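Local coordinates for acid phosphatase (Mycobacterium tuberculosis, PDB 2A6P), which hydrolyses a broad range of phosphate monoesters, including phosphorylated sugars, and can serve in vivo as a fructose-1,6-bisphosphatase in gluconeogenesis, at residues R9-L13 against M142-D146; I160-Q165 against R191-L196. All blocks are in the same frame, centred on the assembly; numbering follows the deposited sequence.

Interactions 1 and 2 lie on the same side of the chain's centre, about 14 Å apart between their centres, and they meet directly: M142 CE packs at 3.6 Å on W163 CH2, and L13 CD2 at 3.8 Å on W163 CE3. Interaction 1 joins two loops that lead into the neighbouring parallel strands 13-17 and 147-151; it is partly buried, with R9 and S143 at its exposed edge and D146 buried together with M142 and L13. Interaction 2 is a buried contact between the end of helix 153-163 and strand 190-199 at the edge of the chain's sheet. Its polar part is an arginine bound to helix carbonyls, and its apolar part continues into the dimer interface.

Interaction 1 (R9-L13 against M142-D146)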
ATOM      1  N   ARG A   9      12.046  13.834  -4.890  1.00 31.72           N
ATOM      2  CA  ARG A   9      13.320  13.272  -5.411  1.00 31.65           C
ATOM      3  C   ARG A   9      12.986  12.398  -6.596  1.00 30.62           C
ATOM      4  O   ARG A   9      11.817  12.150  -6.895  1.00 30.94           O
ATOM      5  CB  ARG A   9      14.026  12.415  -4.355  1.00 32.98           C
ATOM      6  CG  ARG A   9      15.512  12.720  -4.227  1.00 35.72           C
ATOM      7  CD  ARG A   9      16.190  12.789  -5.595  1.00 37.85           C
ATOM      8  NE  ARG A   9      17.454  13.510  -5.521  1.00 40.22           N
ATOM      9  CZ  ARG A   9      17.597  14.822  -5.711  1.00 42.72           C
ATOM     10  NH1 ARG A   9      16.545  15.581  -6.006  1.00 43.57           N
ATOM     11  NH2 ARG A   9      18.794  15.385  -5.571  1.00 43.55           N
ATOM     12  N   ASN A  10      14.032  11.914  -7.246  1.00 29.93           N
ATOM     13  CA  ASN A  10      13.905  11.065  -8.411  1.00 28.76           C
ATOM     14  C   ASN A  10      14.194   9.609  -8.039  1.00 28.10           C
ATOM     15  O   ASN A  10      14.282   8.752  -8.922  1.00 29.15           O
ATOM     16  CB  ASN A  10      14.894  11.548  -9.476  1.00 28.61           C
ATOM     17  CG  ASN A  10      14.811  13.047  -9.705  1.00 27.84           C
ATOM     18  OD1 ASN A  10      15.811  13.704 -10.025  1.00 27.36           O
ATOM     19  ND2 ASN A  10      13.612  13.598  -9.548  1.00 25.49           N
ATOM     20  N   HIS A  11      14.345   9.329  -6.741  1.00 26.68           N
ATOM     21  CA  HIS A  11      14.622   7.962  -6.289  1.00 25.64           C
ATOM     22  C   HIS A  11      13.584   7.357  -5.345  1.00 24.67           C
ATOM     23  O   HIS A  11      12.665   8.049  -4.890  1.00 22.71           O
ATOM     24  CB  HIS A  11      16.015   7.875  -5.663  1.00 25.44           C
ATOM     25  CG  HIS A  11      17.117   8.004  -6.665  1.00 27.33           C
ATOM     26  ND1 HIS A  11      17.719   9.209  -6.959  1.00 27.41           N
ATOM     27  CD2 HIS A  11      17.642   7.100  -7.526  1.00 27.80           C
ATOM     28  CE1 HIS A  11      18.561   9.043  -7.963  1.00 27.84           C
ATOM     29  NE2 HIS A  11      18.532   7.773  -8.327  1.00 28.01           N
ATOM     30  N   ARG A  12      13.744   6.063  -5.054  1.00 22.43           N
ATOM     31  CA  ARG A  12      12.804   5.328  -4.209  1.00 21.48           C
ATOM     32  C   ARG A  12      13.419   4.526  -3.063  1.00 19.17           C
ATOM     33  O   ARG A  12      14.579   4.128  -3.111  1.00 16.56           O
ATOM     34  CB  ARG A  12      12.000   4.341  -5.063  1.00 22.03           C
ATOM     35  CG  ARG A  12      11.168   4.939  -6.169  1.00 26.13           C
ATOM     36  CD  ARG A  12      10.768   3.853  -7.166  1.00 27.36           C
ATOM     37  NE  ARG A  12      11.947   3.245  -7.786  1.00 31.31           N
ATOM     38  CZ  ARG A  12      11.918   2.246  -8.667  1.00 32.21           C
ATOM     39  NH1 ARG A  12      10.759   1.718  -9.053  1.00 32.10           N
ATOM     40  NH2 ARG A  12      13.058   1.773  -9.162  1.00 33.64           N
ATOM     41  N   LEU A  13      12.604   4.274  -2.042  1.00 18.52           N
ATOM     42  CA  LEU A  13      13.016   3.472  -0.889  1.00 17.05           C
ATOM     43  C   LEU A  13      12.205   2.174  -0.959  1.00 16.59           C
ATOM     44  O   LEU A  13      10.978   2.204  -0.854  1.00 16.96           O
ATOM     45  CB  LEU A  13      12.704   4.203   0.426  1.00 15.78           C
ATOM     46  CG  LEU A  13      12.741   3.363   1.716  1.00 14.29           C
ATOM     47  CD1 LEU A  13      14.131   2.760   1.920  1.00 14.68           C
ATOM     48  CD2 LEU A  13      12.356   4.224   2.898  1.00 14.73           C
ATOM     49  N   MET A 142      19.328   8.481  -1.207  1.00 29.53           N
ATOM     50  CA  MET A 142      18.368   8.677  -2.292  1.00 28.77           C
ATOM     51  C   MET A 142      18.688   9.946  -3.069  1.00 30.57           C
ATOM     52  O   MET A 142      18.064  10.247  -4.090  1.00 31.35           O
ATOM     53  CB  MET A 142      16.947   8.755  -1.725  1.00 23.41           C
ATOM     54  CG  MET A 142      16.425   7.438  -1.157  1.00 18.65           C
ATOM     55  SD  MET A 142      14.830   7.616  -0.322  1.00 11.63           S
ATOM     56  CE  MET A 142      13.760   8.133  -1.745  1.00 16.48           C
ATOM     57  N   SER A 143      19.662  10.697  -2.576  1.00 31.70           N
ATOM     58  CA  SER A 143      20.069  11.919  -3.244  1.00 34.10           C
ATOM     59  C   SER A 143      20.765  11.572  -4.558  1.00 33.03           C
ATOM     60  O   SER A 143      20.856  12.394  -5.465  1.00 33.32           O
ATOM     61  CB  SER A 143      21.028  12.705  -2.354  1.00 35.40           C
ATOM     62  OG  SER A 143      21.329  13.953  -2.938  1.00 41.34           O
ATOM     63  N   SER A 144      21.238  10.336  -4.660  1.00 32.76           N
ATOM     64  CA  SER A 144      21.944   9.896  -5.853  1.00 32.23           C
ATOM     65  C   SER A 144      21.607   8.481  -6.313  1.00 32.02           C
ATOM     66  O   SER A 144      21.942   8.100  -7.435  1.00 32.54           O
ATOM     67  CB  SER A 144      23.453   9.999  -5.612  1.00 34.56           C
ATOM     68  OG  SER A 144      23.856   9.140  -4.559  1.00 33.94           O
ATOM     69  N   ARG A 145      20.946   7.701  -5.462  1.00 31.00           N
ATOM     70  CA  ARG A 145      20.604   6.321  -5.817  1.00 30.12           C
ATOM     71  C   ARG A 145      19.359   5.806  -5.078  1.00 28.80           C
ATOM     72  O   ARG A 145      18.844   6.469  -4.164  1.00 28.88           O
ATOM     73  CB  ARG A 145      21.800   5.405  -5.501  1.00 32.85           C
ATOM     74  CG  ARG A 145      22.142   5.322  -3.997  1.00 35.10           C
ATOM     75  CD  ARG A 145      23.589   4.886  -3.715  1.00 36.66           C
ATOM     76  NE  ARG A 145      23.897   3.551  -4.225  1.00 39.36           N
ATOM     77  CZ  ARG A 145      25.019   2.884  -3.962  1.00 42.24           C
ATOM     78  NH1 ARG A 145      25.947   3.429  -3.184  1.00 42.06           N
ATOM     79  NH2 ARG A 145      25.218   1.673  -4.477  1.00 42.71           N
ATOM     80  N   ASP A 146      18.882   4.628  -5.488  1.00 26.16           N
ATOM     81  CA  ASP A 146      17.731   3.991  -4.853  1.00 24.16           C
ATOM     82  C   ASP A 146      18.217   3.251  -3.606  1.00 23.25           C
ATOM     83  O   ASP A 146      19.376   2.827  -3.543  1.00 23.83           O
ATOM     84  CB  ASP A 146      17.053   2.993  -5.802  1.00 22.15           C
ATOM     85  CG  ASP A 146      16.225   3.680  -6.886  1.00 23.50           C
ATOM     86  OD1 ASP A 146      15.660   4.765  -6.622  1.00 22.81           O
ATOM     87  OD2 ASP A 146      16.123   3.124  -8.002  1.00 24.49           O
TER
HETATM   88  O   HOH W   1      13.923   4.825  -8.921  1.00 36.70           O
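Two loops meet here in a partly buried contact of mixed character, polar around D146 and apolar around M142, beside the central sheet: residues 9-13 run into strand 13-17, while the loop 142-146 connects helix 124-141 to strand 147-151. The closest link is from R12 N to D146 OD1, a 2.8 Å hydrogen bond with an N-H...O angle of 161°. D146 OD2 forms a long salt bridge of 3.5 Å with R12 NH2, and it also accepts the backbone NH of D58. Water 1 also bridges, donating to D146 OD1 at 2.9 Å and accepting a weak bond from R12 NE at 2.8 Å. D146 binds both the backbone and the side chain of R12, whose NH2 has another partner in the L55 carbonyl.

Strands 13-17 and 147-151 are parallel neighbours in the sheet of this histidine phosphatase fold, and the contact forms where they begin: the CA atoms of R12 and D146 are 5.1 Å apart, and R12 shares a backbone hydrogen bond with V147. The H11 ring lies with one face against the backbone of S144 and R145, its CE1 3.5 Å from S144 C, while H11 NE2 is hydrogen-bonded to the D58 carboxylate.

The end of the M142 side chain closes on residues 9-13: M142 CE lies 3.9 Å from R12 CA, and M142 SD is 4.1 Å from L13 CB; W163 of helix 153-163 packs against both M142 and L13. At the exposed end, the R9 side chain lies along the carbonyls of M142 and S143, with R9 CD 3.5 Å from M142 O.

Interaction 2 (I160-Q165 against R191-L196); sequences ITRWVQ and RQLAVL
The last turn of helix 153-163 packs on 191-196, an extended strand with a classic beta bulge (A194 and V195 facing I183); V164 CA lies 5.6 Å from Q192 CA. I160 (m,t) sets its CG2 3.7 Å from L193 CG and its CD1 4.1 Å from L196 CD1. R162 O accepts from R191 NH2 at 3.1 Å. W163 (chi1 t) lays a ring face against R191 (chi1 near -102°, chi2 t, chi3 p), whose CG sits 3.8 Å from the six-membered ring centroid in a CH-pi contact; W163 O accepts from R191 NE at 2.7 Å. W163 NE1 bonds mainly to G185 O and weakly to Q192 O (3.3 Å). V164 leaves helical geometry, its CG1 3.8 Å from L193 N. Q165 (phi 53°, psi 47°) is the C' residue of a Schellman motif (L166 N to T161 O; Q165 N to R162 O, 2.9 Å). L193 and L196 also pack on L196 of the second subunit. R191 thus adds to the Schellman bond at R162 O, coupling a charged strand side chain to the helix C-terminus.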
ATOM      1  N   ILE A 160       7.653   2.501   6.878  1.00 16.07           N
ATOM      2  CA  ILE A 160       6.638   2.995   5.940  1.00 15.26           C
ATOM      3  C   ILE A 160       5.727   4.028   6.596  1.00 14.79           C
ATOM      4  O   ILE A 160       5.469   5.092   6.021  1.00 11.14           O
ATOM      5  CB  ILE A 160       5.772   1.837   5.404  1.00 15.08           C
ATOM      6  CG1 ILE A 160       6.629   0.912   4.533  1.00 14.21           C
ATOM      7  CG2 ILE A 160       4.581   2.380   4.631  1.00 15.71           C
ATOM      8  CD1 ILE A 160       5.914  -0.332   4.112  1.00 14.29           C
ATOM      9  N   THR A 161       5.235   3.705   7.793  1.00 14.77           N
ATOM     10  CA  THR A 161       4.353   4.612   8.524  1.00 15.54           C
ATOM     11  C   THR A 161       5.024   5.961   8.746  1.00 15.11           C
ATOM     12  O   THR A 161       4.379   7.000   8.659  1.00 14.12           O
ATOM     13  CB  THR A 161       3.960   4.028   9.894  1.00 15.54           C
ATOM     14  OG1 THR A 161       3.278   2.783   9.703  1.00 19.67           O
ATOM     15  CG2 THR A 161       3.042   4.977  10.638  1.00 15.77           C
ATOM     16  N   ARG A 162       6.322   5.937   9.033  1.00 15.77           N
ATOM     17  CA  ARG A 162       7.075   7.163   9.270  1.00 17.20           C
ATOM     18  C   ARG A 162       7.410   7.869   7.967  1.00 18.17           C
ATOM     19  O   ARG A 162       7.467   9.102   7.917  1.00 18.51           O
ATOM     20  CB  ARG A 162       8.349   6.851  10.059  1.00 18.68           C
ATOM     21  CG  ARG A 162       8.067   6.255  11.443  1.00 19.48           C
ATOM     22  CD  ARG A 162       7.149   7.169  12.244  1.00 20.61           C
ATOM     23  NE  ARG A 162       7.771   8.469  12.485  1.00 22.61           N
ATOM     24  CZ  ARG A 162       7.120   9.540  12.923  1.00 23.06           C
ATOM     25  NH1 ARG A 162       5.815   9.476  13.164  1.00 24.38           N
ATOM     26  NH2 ARG A 162       7.780  10.671  13.131  1.00 25.52           N
ATOM     27  N   TRP A 163       7.636   7.093   6.911  1.00 16.54           N
ATOM     28  CA  TRP A 163       7.929   7.689   5.614  1.00 18.51           C
ATOM     29  C   TRP A 163       6.773   8.616   5.245  1.00 18.35           C
ATOM     30  O   TRP A 163       6.989   9.736   4.770  1.00 18.71           O
ATOM     31  CB  TRP A 163       8.085   6.619   4.526  1.00 18.95           C
ATOM     32  CG  TRP A 163       8.304   7.210   3.165  1.00 18.74           C
ATOM     33  CD1 TRP A 163       7.354   7.462   2.217  1.00 19.46           C
ATOM     34  CD2 TRP A 163       9.548   7.680   2.620  1.00 19.19           C
ATOM     35  NE1 TRP A 163       7.925   8.058   1.113  1.00 17.89           N
ATOM     36  CE2 TRP A 163       9.270   8.205   1.333  1.00 19.10           C
ATOM     37  CE3 TRP A 163      10.871   7.712   3.094  1.00 19.39           C
ATOM     38  CZ2 TRP A 163      10.266   8.751   0.513  1.00 17.38           C
ATOM     39  CZ3 TRP A 163      11.863   8.257   2.278  1.00 19.28           C
ATOM     40  CH2 TRP A 163      11.550   8.770   0.999  1.00 19.87           C
ATOM     41  N   VAL A 164       5.553   8.139   5.489  1.00 17.77           N
ATOM     42  CA  VAL A 164       4.349   8.898   5.188  1.00 19.51           C
ATOM     43  C   VAL A 164       3.937   9.858   6.304  1.00 19.13           C
ATOM     44  O   VAL A 164       2.833  10.390   6.300  1.00 19.41           O
ATOM     45  CB  VAL A 164       3.171   7.954   4.841  1.00 19.68           C
ATOM     46  CG1 VAL A 164       3.488   7.201   3.563  1.00 19.99           C
ATOM     47  CG2 VAL A 164       2.909   6.987   5.974  1.00 17.93           C
ATOM     48  N   GLN A 165       4.843  10.062   7.255  1.00 19.89           N
ATOM     49  CA  GLN A 165       4.665  10.991   8.375  1.00 19.29           C
ATOM     50  C   GLN A 165       3.412  10.844   9.226  1.00 19.73           C
ATOM     51  O   GLN A 165       2.742  11.822   9.546  1.00 20.69           O
ATOM     52  CB  GLN A 165       4.795  12.418   7.838  1.00 18.94           C
ATOM     53  CG  GLN A 165       6.001  12.545   6.915  1.00 22.42           C
ATOM     54  CD  GLN A 165       6.198  13.926   6.337  1.00 23.37           C
ATOM     55  OE1 GLN A 165       6.823  14.781   6.952  1.00 28.00           O
ATOM     56  NE2 GLN A 165       5.666  14.152   5.143  1.00 25.20           N
ATOM     57  N   ARG A 191       5.899  12.907   0.441  1.00 24.19           N
ATOM     58  CA  ARG A 191       6.417  11.560   0.666  1.00 22.66           C
ATOM     59  C   ARG A 191       5.186  10.657   0.620  1.00 20.73           C
ATOM     60  O   ARG A 191       4.188  10.903   1.300  1.00 20.26           O
ATOM     61  CB  ARG A 191       7.141  11.482   2.019  1.00 23.12           C
ATOM     62  CG  ARG A 191       8.656  11.514   1.867  1.00 23.88           C
ATOM     63  CD  ARG A 191       9.381  12.128   3.051  1.00 23.91           C
ATOM     64  NE  ARG A 191       9.011  11.533   4.334  1.00 24.18           N
ATOM     65  CZ  ARG A 191       9.628  11.815   5.479  1.00 25.02           C
ATOM     66  NH1 ARG A 191      10.645  12.676   5.488  1.00 26.20           N
ATOM     67  NH2 ARG A 191       9.225  11.254   6.612  1.00 21.64           N
ATOM     68  N   GLN A 192       5.256   9.610  -0.190  1.00 18.85           N
ATOM     69  CA  GLN A 192       4.103   8.740  -0.380  1.00 17.20           C
ATOM     70  C   GLN A 192       4.431   7.254  -0.488  1.00 15.64           C
ATOM     71  O   GLN A 192       5.546   6.884  -0.855  1.00 13.27           O
ATOM     72  CB  GLN A 192       3.366   9.239  -1.651  1.00 17.13           C
ATOM     73  CG  GLN A 192       2.541   8.225  -2.460  1.00 17.07           C
ATOM     74  CD  GLN A 192       1.939   8.854  -3.726  1.00 17.12           C
ATOM     75  OE1 GLN A 192       0.989   9.646  -3.660  1.00 17.43           O
ATOM     76  NE2 GLN A 192       2.501   8.517  -4.876  1.00 13.69           N
ATOM     77  N   LEU A 193       3.451   6.418  -0.142  1.00 13.65           N
ATOM     78  CA  LEU A 193       3.569   4.956  -0.244  1.00 14.80           C
ATOM     79  C   LEU A 193       3.102   4.639  -1.672  1.00 13.74           C
ATOM     80  O   LEU A 193       1.936   4.892  -2.017  1.00 13.35           O
ATOM     81  CB  LEU A 193       2.621   4.250   0.749  1.00 14.09           C
ATOM     82  CG  LEU A 193       2.941   2.855   1.320  1.00 15.44           C
ATOM     83  CD1 LEU A 193       1.643   2.084   1.488  1.00 14.43           C
ATOM     84  CD2 LEU A 193       3.900   2.076   0.434  1.00 14.05           C
ATOM     85  N   ALA A 194       3.991   4.084  -2.491  1.00 13.68           N
ATOM     86  CA  ALA A 194       3.645   3.762  -3.879  1.00 12.73           C
ATOM     87  C   ALA A 194       3.167   2.321  -4.104  1.00 13.79           C
ATOM     88  O   ALA A 194       2.183   2.091  -4.823  1.00 13.25           O
ATOM     89  CB  ALA A 194       4.845   4.068  -4.798  1.00 10.53           C
ATOM     90  N   VAL A 195       3.872   1.358  -3.503  1.00 13.74           N
ATOM     91  CA  VAL A 195       3.528  -0.050  -3.640  1.00 12.68           C
ATOM     92  C   VAL A 195       3.547  -0.755  -2.274  1.00 14.17           C
ATOM     93  O   VAL A 195       4.365  -0.441  -1.411  1.00 14.42           O
ATOM     94  CB  VAL A 195       4.521  -0.771  -4.601  1.00 14.88           C
ATOM     95  CG1 VAL A 195       4.114  -2.232  -4.784  1.00 14.98           C
ATOM     96  CG2 VAL A 195       4.566  -0.050  -5.967  1.00 13.25           C
ATOM     97  N   LEU A 196       2.631  -1.702  -2.087  1.00 14.40           N
ATOM     98  CA  LEU A 196       2.540  -2.467  -0.848  1.00 15.76           C
ATOM     99  C   LEU A 196       2.055  -3.884  -1.136  1.00 16.99           C
ATOM    100  O   LEU A 196       1.256  -4.110  -2.047  1.00 17.68           O
ATOM    101  CB  LEU A 196       1.573  -1.802   0.145  1.00 14.68           C
ATOM    102  CG  LEU A 196       1.512  -2.456   1.539  1.00 14.90           C
ATOM    103  CD1 LEU A 196       2.859  -2.307   2.233  1.00 16.33           C
ATOM    104  CD2 LEU A 196       0.415  -1.826   2.389  1.00 13.24           C
TER